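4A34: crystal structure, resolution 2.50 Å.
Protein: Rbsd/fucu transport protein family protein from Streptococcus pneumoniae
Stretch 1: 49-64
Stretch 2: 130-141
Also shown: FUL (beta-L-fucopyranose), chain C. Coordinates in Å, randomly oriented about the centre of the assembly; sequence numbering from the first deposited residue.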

ATOM      1  N   ASN I  49     -14.359 -15.086 -25.269  1.00 35.85           N
ATOM      2  CA  ASN I  49     -14.019 -16.439 -25.698  1.00 35.87           C
ATOM      3  C   ASN I  49     -12.620 -16.404 -26.306  1.00 35.84           C
ATOM      4  O   ASN I  49     -12.199 -15.368 -26.839  1.00 36.06           O
ATOM      5  N   ILE I  50     -11.905 -17.525 -26.228  1.00 35.44           N
ATOM      6  CA  ILE I  50     -10.471 -17.551 -26.542  1.00 35.03           C
ATOM      7  C   ILE I  50     -10.097 -17.408 -28.027  1.00 35.12           C
ATOM      8  O   ILE I  50      -9.153 -16.681 -28.324  1.00 35.20           O
ATOM      9  N   PRO I  51     -10.817 -18.090 -28.957  1.00 35.22           N
ATOM     10  CA  PRO I  51     -10.483 -17.898 -30.382  1.00 35.35           C
ATOM     11  C   PRO I  51     -10.525 -16.435 -30.826  1.00 35.28           C
ATOM     12  O   PRO I  51      -9.645 -15.996 -31.568  1.00 34.98           O
ATOM     13  N   GLU I  52     -11.531 -15.694 -30.359  1.00 35.70           N
ATOM     14  CA  GLU I  52     -11.609 -14.247 -30.593  1.00 36.28           C
ATOM     15  C   GLU I  52     -10.359 -13.547 -30.055  1.00 35.98           C
ATOM     16  O   GLU I  52      -9.710 -12.780 -30.769  1.00 36.33           O
ATOM     17  N   LEU I  53     -10.018 -13.831 -28.802  1.00 35.51           N
ATOM     18  CA  LEU I  53      -8.856 -13.224 -28.164  1.00 35.17           C
ATOM     19  C   LEU I  53      -7.525 -13.643 -28.809  1.00 34.88           C
ATOM     20  O   LEU I  53      -6.588 -12.839 -28.879  1.00 34.38           O
ATOM     21  N   LEU I  54      -7.457 -14.893 -29.276  1.00 34.61           N
ATOM     22  CA  LEU I  54      -6.242 -15.447 -29.888  1.00 34.74           C
ATOM     23  C   LEU I  54      -5.893 -14.745 -31.206  1.00 35.13           C
ATOM     24  O   LEU I  54      -4.724 -14.483 -31.498  1.00 34.87           O
ATOM     25  N   ASP I  55      -6.926 -14.446 -31.991  1.00 35.61           N
ATOM     26  CA  ASP I  55      -6.779 -13.739 -33.247  1.00 36.00           C
ATOM     27  C   ASP I  55      -6.202 -12.330 -33.027  1.00 36.08           C
ATOM     28  O   ASP I  55      -5.280 -11.899 -33.739  1.00 36.12           O
ATOM     29  N   SER I  56      -6.737 -11.628 -32.028  1.00 35.93           N
ATOM     30  CA  SER I  56      -6.328 -10.259 -31.723  1.00 35.76           C
ATOM     31  C   SER I  56      -4.899 -10.203 -31.206  1.00 35.69           C
ATOM     32  O   SER I  56      -4.131  -9.316 -31.570  1.00 35.70           O
ATOM     33  N   ILE I  57      -4.554 -11.162 -30.354  1.00 35.79           N
ATOM     34  CA  ILE I  57      -3.219 -11.240 -29.772  1.00 35.56           C
ATOM     35  C   ILE I  57      -2.190 -11.607 -30.839  1.00 35.94           C
ATOM     36  O   ILE I  57      -1.123 -10.994 -30.900  1.00 36.20           O
ATOM     37  N   LEU I  58      -2.520 -12.578 -31.692  1.00 36.32           N
ATOM     38  CA  LEU I  58      -1.619 -12.982 -32.790  1.00 36.59           C
ATOM     39  C   LEU I  58      -1.380 -11.842 -33.791  1.00 36.91           C
ATOM     40  O   LEU I  58      -0.283 -11.707 -34.355  1.00 37.04           O
ATOM     41  N   TYR I  59      -2.407 -11.015 -33.980  1.00 37.02           N
ATOM     42  CA  TYR I  59      -2.320  -9.809 -34.807  1.00 37.29           C
ATOM     43  C   TYR I  59      -1.255  -8.822 -34.318  1.00 37.19           C
ATOM     44  O   TYR I  59      -0.538  -8.225 -35.126  1.00 37.38           O
ATOM     45  N   LEU I  60      -1.150  -8.659 -32.998  1.00 36.94           N
ATOM     46  CA  LEU I  60      -0.270  -7.649 -32.410  1.00 36.31           C
ATOM     47  C   LEU I  60       1.071  -8.190 -31.928  1.00 36.19           C
ATOM     48  O   LEU I  60       2.070  -7.469 -31.940  1.00 36.15           O
ATOM     49  N   MET I  61       1.093  -9.454 -31.514  1.00 35.91           N
ATOM     50  CA  MET I  61       2.259 -10.029 -30.851  1.00 35.89           C
ATOM     51  C   MET I  61       2.875 -11.218 -31.608  1.00 35.67           C
ATOM     52  O   MET I  61       2.247 -12.263 -31.733  1.00 35.64           O
ATOM     53  N   PRO I  62       4.118 -11.063 -32.095  1.00 35.55           N
ATOM     54  CA  PRO I  62       4.814 -12.134 -32.796  1.00 35.63           C
ATOM     55  C   PRO I  62       5.192 -13.258 -31.854  1.00 35.78           C
ATOM     56  O   PRO I  62       5.398 -13.022 -30.659  1.00 35.84           O
ATOM     57  N   LEU I  63       5.287 -14.470 -32.382  1.00 35.76           N
ATOM     58  CA  LEU I  63       5.642 -15.605 -31.552  1.00 35.77           C
ATOM     59  C   LEU I  63       7.137 -15.857 -31.612  1.00 35.89           C
ATOM     60  O   LEU I  63       7.794 -15.560 -32.611  1.00 36.01           O
ATOM     61  N   ASP I  64       7.665 -16.388 -30.518  1.00 35.95           N
ATOM     62  CA  ASP I  64       9.091 -16.621 -30.364  1.00 36.12           C
ATOM     63  C   ASP I  64       9.623 -17.699 -31.312  1.00 36.65           C
ATOM     64  O   ASP I  64       9.279 -18.881 -31.202  1.00 36.52           O
ATOM     65  N   TYR I 130     -10.255 -27.962 -21.823  1.00 36.04           N
ATOM     66  CA  TYR I 130      -8.872 -28.119 -22.268  1.00 35.55           C
ATOM     67  C   TYR I 130      -8.542 -27.108 -23.366  1.00 35.23           C
ATOM     68  O   TYR I 130      -7.982 -27.454 -24.413  1.00 35.13           O
ATOM     69  N   ALA I 131      -8.894 -25.849 -23.094  1.00 34.85           N
ATOM     70  CA  ALA I 131      -8.925 -24.787 -24.107  1.00 34.48           C
ATOM     71  C   ALA I 131      -7.857 -23.740 -23.849  1.00 34.14           C
ATOM     72  O   ALA I 131      -7.814 -22.697 -24.509  1.00 34.23           O
ATOM     73  N   ASN I 132      -7.002 -24.039 -22.882  1.00 33.39           N
ATOM     74  CA  ASN I 132      -5.977 -23.134 -22.425  1.00 32.78           C
ATOM     75  C   ASN I 132      -4.820 -23.095 -23.411  1.00 32.51           C
ATOM     76  O   ASN I 132      -4.485 -24.113 -23.999  1.00 32.59           O
ATOM     77  N   ILE I 133      -4.215 -21.927 -23.599  1.00 32.23           N
ATOM     78  CA  ILE I 133      -3.080 -21.795 -24.512  1.00 32.44           C
ATOM     79  C   ILE I 133      -1.975 -21.037 -23.803  1.00 32.63           C
ATOM     80  O   ILE I 133      -2.264 -20.185 -22.974  1.00 33.32           O
ATOM     81  N   ILE I 134      -0.717 -21.346 -24.109  1.00 32.74           N
ATOM     82  CA  ILE I 134       0.399 -20.489 -23.686  1.00 32.88           C
ATOM     83  C   ILE I 134       1.132 -19.993 -24.912  1.00 33.08           C
ATOM     84  O   ILE I 134       1.524 -20.785 -25.770  1.00 33.02           O
ATOM     85  N   LEU I 135       1.284 -18.674 -24.989  1.00 33.29           N
ATOM     86  CA  LEU I 135       1.935 -18.013 -26.107  1.00 33.01           C
ATOM     87  C   LEU I 135       3.198 -17.358 -25.598  1.00 33.12           C
ATOM     88  O   LEU I 135       3.193 -16.754 -24.518  1.00 33.24           O
ATOM     89  N   LYS I 136       4.278 -17.486 -26.366  1.00 33.18           N
ATOM     90  CA  LYS I 136       5.578 -16.918 -25.999  1.00 33.20           C
ATOM     91  C   LYS I 136       6.001 -15.802 -26.967  1.00 33.61           C
ATOM     92  O   LYS I 136       6.221 -16.047 -28.149  1.00 33.71           O
ATOM     93  N   LYS I 137       6.126 -14.586 -26.439  1.00 34.31           N
ATOM     94  CA  LYS I 137       6.393 -13.378 -27.225  1.00 35.17           C
ATOM     95  C   LYS I 137       7.728 -13.392 -27.986  1.00 35.82           C
ATOM     96  O   LYS I 137       8.785 -13.666 -27.407  1.00 35.65           O
ATOM     97  N   GLY I 138       7.657 -13.085 -29.281  1.00 36.69           N
ATOM     98  CA  GLY I 138       8.829 -13.044 -30.152  1.00 38.17           C
ATOM     99  C   GLY I 138       9.345 -11.640 -30.393  1.00 39.51           C
ATOM    100  O   GLY I 138       8.746 -10.661 -29.938  1.00 39.99           O
ATOM    101  N   VAL I 139      10.459 -11.546 -31.112  1.00 40.51           N
ATOM    102  CA  VAL I 139      11.105 -10.275 -31.438  1.00 41.62           C
ATOM    103  C   VAL I 139      10.245  -9.433 -32.381  1.00 42.60           C
ATOM    104  O   VAL I 139       9.586  -9.961 -33.274  1.00 42.97           O
ATOM    105  N   VAL I 140      10.234  -8.122 -32.158  1.00 43.86           N
ATOM    106  CA  VAL I 140       9.579  -7.181 -33.065  1.00 45.05           C
ATOM    107  C   VAL I 140      10.666  -6.415 -33.827  1.00 46.02           C
ATOM    108  O   VAL I 140      11.428  -5.642 -33.231  1.00 46.26           O
ATOM    109  N   VAL I 141      10.747  -6.656 -35.136  1.00 47.19           N
ATOM    110  CA  VAL I 141      11.839  -6.122 -35.964  1.00 48.27           C
ATOM    111  C   VAL I 141      11.356  -4.958 -36.835  1.00 49.00           C
ATOM    112  O   VAL I 141      10.285  -5.039 -37.455  1.00 49.09           O
TER

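Helix 50-60 lies over strand 133-136 with the two running nearly parallel, 7° between their directions and 11.1 Å apart at closest approach, a gap that aliphatic side chains fill. Stretch 2 begins, however, at the sugar. Y130 points out of reach of the helix; its chi1 is m, its backbone N donates a hydrogen bond to O3 of the fucose (2.9 Å), and C5 of the sugar lies over one face of its ring, the kind of C-H surface an aromatic ring accepts well.

A131 turns its CB toward the helix. The small methyl lies beneath I50 (chi1 m, chi2 t), whose CD1 is 4.5 Å from A131 CB and 3.4 Å from A131 O. N132 points away, as suits an amide that serves the ligand: with chi1 m, its ND2 donates to fucose O2 at 2.9 Å, while its OD1 is satisfied elsewhere in the structure.

Strand alternation now sets the pattern. I133 points toward the helix, and its m, t conformation extends CD1 to two residues one helical turn apart: I133 CD1 lies 3.9 Å from I50 CG2 and 3.7 Å from L54 CD2. I134 is out of reach, and L135 points back in. Its m, t rotamer offers a branched end to the helix, with L135 CD1 4.0 Å from CD1 of L54 (t, p) and 3.8 Å from CG2 of I57 (m, t). Its CB meets the residues beyond the helix: L135 CB is 3.9 Å from M61 CE and 4.0 Å from L63 CD2. The flexible thioether of M61 starts sideways and, through t, t, p torsions, brings its end nearer; L63 points away at CB, yet its m, t side chain also returns its end to L135.

K136 points sideways, and its long aliphatic portion passes close to D64, with K136 CD 3.0 Å from D64 OD2. The charges are opposite, but K136 NZ and D64 OD2 are 4.4 Å apart, beyond a salt bridge; NZ is hydrogen-bonded elsewhere in the structure. The firmer link is in the backbone, where D64 N donates to K136 O at 2.8 Å. K137, all t, extends away overall, although its CB touches M61 SD at 3.9 Å. Its backbone forms a single bridge with L63.

G138 suits this close pairing. G138 N donates to P62 O at 2.6 Å, and G138 CA is only 3.6 Å from D64 CA; an ideal CB would point toward stretch 1 and lie 2.3 Å from L63 O, a clash.

V139 points its side chain away (chi1 t), but its N donates to a water at 3.3 Å, and the same water donates a weak hydrogen bond to L63 O at 3.4 Å, joining the two backbones. V140, sideways with chi1 t, places CG2 3.8 Å from P62 CG, an apolar contact between two partly exposed residues. V141 is exposed and takes no part.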

ATOM      1  CB  ASN I  49     -15.055 -16.963 -26.712  1.00 35.82           C
ATOM      2  CG  ASN I  49     -16.409 -17.287 -26.067  1.00 35.85           C
ATOM      3  OD1 ASN I  49     -16.474 -17.761 -24.930  1.00 36.94           O
ATOM      4  ND2 ASN I  49     -17.491 -17.048 -26.804  1.00 34.22           N
ATOM      5  CB  ILE I  50      -9.739 -18.755 -25.872  1.00 34.88           C
ATOM      6  CG1 ILE I  50      -9.846 -18.639 -24.344  1.00 34.36           C
ATOM      7  CG2 ILE I  50      -8.274 -18.830 -26.332  1.00 34.44           C
ATOM      8  CD1 ILE I  50      -9.338 -19.830 -23.534  1.00 33.32           C
ATOM      9  CB  PRO I  51     -11.541 -18.734 -31.141  1.00 35.43           C
ATOM     10  CG  PRO I  51     -12.486 -19.265 -30.117  1.00 35.32           C
ATOM     11  CD  PRO I  51     -11.820 -19.160 -28.771  1.00 35.55           C
ATOM     12  CB  GLU I  52     -12.862 -13.640 -29.944  1.00 36.79           C
ATOM     13  CG  GLU I  52     -14.189 -14.011 -30.603  1.00 38.71           C
ATOM     14  CD  GLU I  52     -14.897 -15.158 -29.897  1.00 41.89           C
ATOM     15  OE1 GLU I  52     -14.401 -16.310 -29.959  1.00 42.73           O
ATOM     16  OE2 GLU I  52     -15.965 -14.906 -29.294  1.00 42.90           O
ATOM     17  CB  LEU I  53      -8.852 -13.543 -26.661  1.00 35.20           C
ATOM     18  CG  LEU I  53      -7.947 -12.698 -25.765  1.00 34.89           C
ATOM     19  CD1 LEU I  53      -8.280 -11.237 -25.925  1.00 35.03           C
ATOM     20  CD2 LEU I  53      -8.104 -13.114 -24.313  1.00 35.54           C
ATOM     21  CB  LEU I  54      -6.391 -16.961 -30.104  1.00 34.69           C
ATOM     22  CG  LEU I  54      -5.270 -17.726 -30.823  1.00 34.67           C
ATOM     23  CD1 LEU I  54      -3.936 -17.628 -30.065  1.00 34.63           C
ATOM     24  CD2 LEU I  54      -5.668 -19.172 -31.030  1.00 33.87           C
ATOM     25  CB  ASP I  55      -8.145 -13.666 -33.934  1.00 36.35           C
ATOM     26  CG  ASP I  55      -8.047 -13.271 -35.397  1.00 37.71           C
ATOM     27  OD1 ASP I  55      -7.219 -13.864 -36.133  1.00 38.94           O
ATOM     28  OD2 ASP I  55      -8.811 -12.369 -35.809  1.00 39.10           O
ATOM     29  CB  SER I  56      -7.275  -9.630 -30.699  1.00 35.78           C
ATOM     30  OG  SER I  56      -8.605  -9.587 -31.183  1.00 35.51           O
ATOM     31  CB  ILE I  57      -3.183 -12.200 -28.539  1.00 35.14           C
ATOM     32  CG1 ILE I  57      -4.013 -11.599 -27.399  1.00 34.39           C
ATOM     33  CG2 ILE I  57      -1.758 -12.457 -28.085  1.00 34.51           C
ATOM     34  CD1 ILE I  57      -4.056 -12.409 -26.132  1.00 32.48           C
ATOM     35  CB  LEU I  58      -2.133 -14.239 -33.504  1.00 36.15           C
ATOM     36  CG  LEU I  58      -2.085 -15.555 -32.725  1.00 35.55           C
ATOM     37  CD1 LEU I  58      -2.728 -16.654 -33.528  1.00 35.72           C
ATOM     38  CD2 LEU I  58      -0.668 -15.951 -32.334  1.00 35.69           C
ATOM     39  CB  TYR I  59      -3.690  -9.123 -34.852  1.00 37.61           C
ATOM     40  CG  TYR I  59      -3.765  -7.902 -35.735  1.00 38.60           C
ATOM     41  CD1 TYR I  59      -3.563  -8.002 -37.116  1.00 39.41           C
ATOM     42  CD2 TYR I  59      -4.060  -6.643 -35.197  1.00 39.20           C
ATOM     43  CE1 TYR I  59      -3.647  -6.880 -37.939  1.00 40.17           C
ATOM     44  CE2 TYR I  59      -4.142  -5.507 -36.013  1.00 39.69           C
ATOM     45  CZ  TYR I  59      -3.935  -5.639 -37.382  1.00 40.68           C
ATOM     46  OH  TYR I  59      -4.005  -4.538 -38.203  1.00 41.44           O
ATOM     47  CB  LEU I  60      -0.969  -6.934 -31.257  1.00 36.15           C
ATOM     48  CG  LEU I  60      -2.274  -6.160 -31.484  1.00 36.22           C
ATOM     49  CD1 LEU I  60      -2.725  -5.524 -30.181  1.00 35.75           C
ATOM     50  CD2 LEU I  60      -2.153  -5.102 -32.563  1.00 35.33           C
ATOM     51  CB  MET I  61       1.883 -10.438 -29.424  1.00 35.94           C
ATOM     52  CG  MET I  61       3.045 -10.908 -28.562  1.00 36.79           C
ATOM     53  SD  MET I  61       2.475 -11.721 -27.052  1.00 39.92           S
ATOM     54  CE  MET I  61       2.061 -13.359 -27.664  1.00 39.60           C
ATOM     55  CB  PRO I  62       6.089 -11.456 -33.300  1.00 35.75           C
ATOM     56  CG  PRO I  62       5.804 -10.005 -33.248  1.00 35.76           C
ATOM     57  CD  PRO I  62       4.927  -9.838 -32.058  1.00 35.43           C
ATOM     58  CB  LEU I  63       4.841 -16.848 -31.942  1.00 35.80           C
ATOM     59  CG  LEU I  63       3.343 -16.820 -31.590  1.00 36.19           C
ATOM     60  CD1 LEU I  63       2.616 -17.953 -32.260  1.00 34.97           C
ATOM     61  CD2 LEU I  63       3.083 -16.845 -30.072  1.00 36.30           C
ATOM     62  CB  ASP I  64       9.392 -16.996 -28.910  1.00 35.81           C
ATOM     63  CG  ASP I  64      10.843 -16.783 -28.536  1.00 35.03           C
ATOM     64  OD1 ASP I  64      11.657 -16.410 -29.410  1.00 33.83           O
ATOM     65  OD2 ASP I  64      11.171 -16.989 -27.351  1.00 34.90           O
ATOM     66  CB  TYR I 130      -8.617 -29.564 -22.718  1.00 35.52           C
ATOM     67  CG  TYR I 130      -8.733 -30.586 -21.604  1.00 36.09           C
ATOM     68  CD1 TYR I 130      -7.645 -30.864 -20.773  1.00 36.40           C
ATOM     69  CD2 TYR I 130      -9.929 -31.278 -21.376  1.00 36.66           C
ATOM     70  CE1 TYR I 130      -7.737 -31.794 -19.750  1.00 35.93           C
ATOM     71  CE2 TYR I 130     -10.033 -32.216 -20.347  1.00 36.42           C
ATOM     72  CZ  TYR I 130      -8.923 -32.470 -19.540  1.00 36.76           C
ATOM     73  OH  TYR I 130      -8.988 -33.399 -18.516  1.00 37.42           O
ATOM     74  CB  ALA I 131     -10.310 -24.134 -24.142  1.00 34.32           C
ATOM     75  CB  ASN I 132      -5.500 -23.603 -21.054  1.00 32.80           C
ATOM     76  CG  ASN I 132      -6.633 -23.715 -20.052  1.00 32.68           C
ATOM     77  OD1 ASN I 132      -7.101 -22.710 -19.526  1.00 33.95           O
ATOM     78  ND2 ASN I 132      -7.075 -24.939 -19.777  1.00 32.14           N
ATOM     79  CB  ILE I 133      -3.450 -21.013 -25.812  1.00 32.40           C
ATOM     80  CG1 ILE I 133      -4.761 -21.510 -26.425  1.00 32.93           C
ATOM     81  CG2 ILE I 133      -2.337 -21.106 -26.847  1.00 31.42           C
ATOM     82  CD1 ILE I 133      -5.183 -20.734 -27.661  1.00 34.18           C
ATOM     83  CB  ILE I 134       1.412 -21.180 -22.752  1.00 32.87           C
ATOM     84  CG1 ILE I 134       0.707 -21.837 -21.565  1.00 32.57           C
ATOM     85  CG2 ILE I 134       2.449 -20.166 -22.267  1.00 32.62           C
ATOM     86  CD1 ILE I 134       1.607 -22.658 -20.706  1.00 32.27           C
ATOM     87  CB  LEU I 135       1.004 -16.958 -26.695  1.00 33.00           C
ATOM     88  CG  LEU I 135      -0.391 -17.395 -27.157  1.00 32.59           C
ATOM     89  CD1 LEU I 135      -1.218 -16.167 -27.498  1.00 30.83           C
ATOM     90  CD2 LEU I 135      -0.285 -18.324 -28.368  1.00 32.66           C
ATOM     91  CB  LYS I 136       6.647 -18.018 -25.920  1.00 32.93           C
ATOM     92  CG  LYS I 136       8.010 -17.533 -25.415  1.00 31.86           C
ATOM     93  CD  LYS I 136       9.129 -18.523 -25.734  1.00 29.68           C
ATOM     94  CE  LYS I 136       9.448 -19.430 -24.573  1.00 28.76           C
ATOM     95  NZ  LYS I 136      10.133 -18.719 -23.474  1.00 27.29           N
ATOM     96  CB  LYS I 137       6.291 -12.135 -26.327  1.00 34.93           C
ATOM     97  CG  LYS I 137       6.653 -10.830 -27.028  1.00 35.65           C
ATOM     98  CD  LYS I 137       6.129  -9.615 -26.288  1.00 35.80           C
ATOM     99  CE  LYS I 137       6.164  -8.379 -27.160  1.00 35.23           C
ATOM    100  NZ  LYS I 137       5.479  -7.246 -26.485  1.00 35.52           N
ATOM    101  CB  VAL I 139      12.499 -10.514 -32.072  1.00 41.51           C
ATOM    102  CG1 VAL I 139      13.238  -9.210 -32.274  1.00 41.74           C
ATOM    103  CG2 VAL I 139      13.335 -11.448 -31.201  1.00 41.73           C
ATOM    104  CB  VAL I 140       8.628  -6.216 -32.310  1.00 45.04           C
ATOM    105  CG1 VAL I 140       8.057  -5.161 -33.255  1.00 45.02           C
ATOM    106  CG2 VAL I 140       7.505  -6.990 -31.631  1.00 44.48           C
ATOM    107  CB  VAL I 141      12.496  -7.228 -36.851  1.00 48.42           C
ATOM    108  CG1 VAL I 141      13.650  -6.663 -37.690  1.00 48.67           C
ATOM    109  CG2 VAL I 141      12.987  -8.405 -35.999  1.00 48.33           C
TER
HETATM  110  C1  FUL C1144      -8.581 -27.734 -16.017  1.00 44.27           C
HETATM  111  C2  FUL C1144      -9.317 -26.790 -16.976  1.00 43.71           C
HETATM  112  O2  FUL C1144      -8.535 -25.672 -17.330  1.00 43.62           O
HETATM  113  C3  FUL C1144      -9.641 -27.581 -18.240  1.00 43.39           C
HETATM  114  O3  FUL C1144     -10.380 -26.809 -19.147  1.00 44.43           O
HETATM  115  C4  FUL C1144     -10.427 -28.831 -17.887  1.00 43.43           C
HETATM  116  O4  FUL C1144     -11.632 -28.435 -17.289  1.00 43.17           O
HETATM  117  C5  FUL C1144      -9.621 -29.651 -16.887  1.00 43.95           C
HETATM  118  C6  FUL C1144     -10.314 -30.970 -16.567  1.00 43.18           C
HETATM  119  O5  FUL C1144      -9.413 -28.849 -15.730  1.00 44.32           O
HETATM  120  O1  FUL C1144      -8.219 -27.096 -14.818  1.00 45.68           O
HETATM  121  O   HOH W   1      10.880 -14.131 -33.082  1.00 21.22           O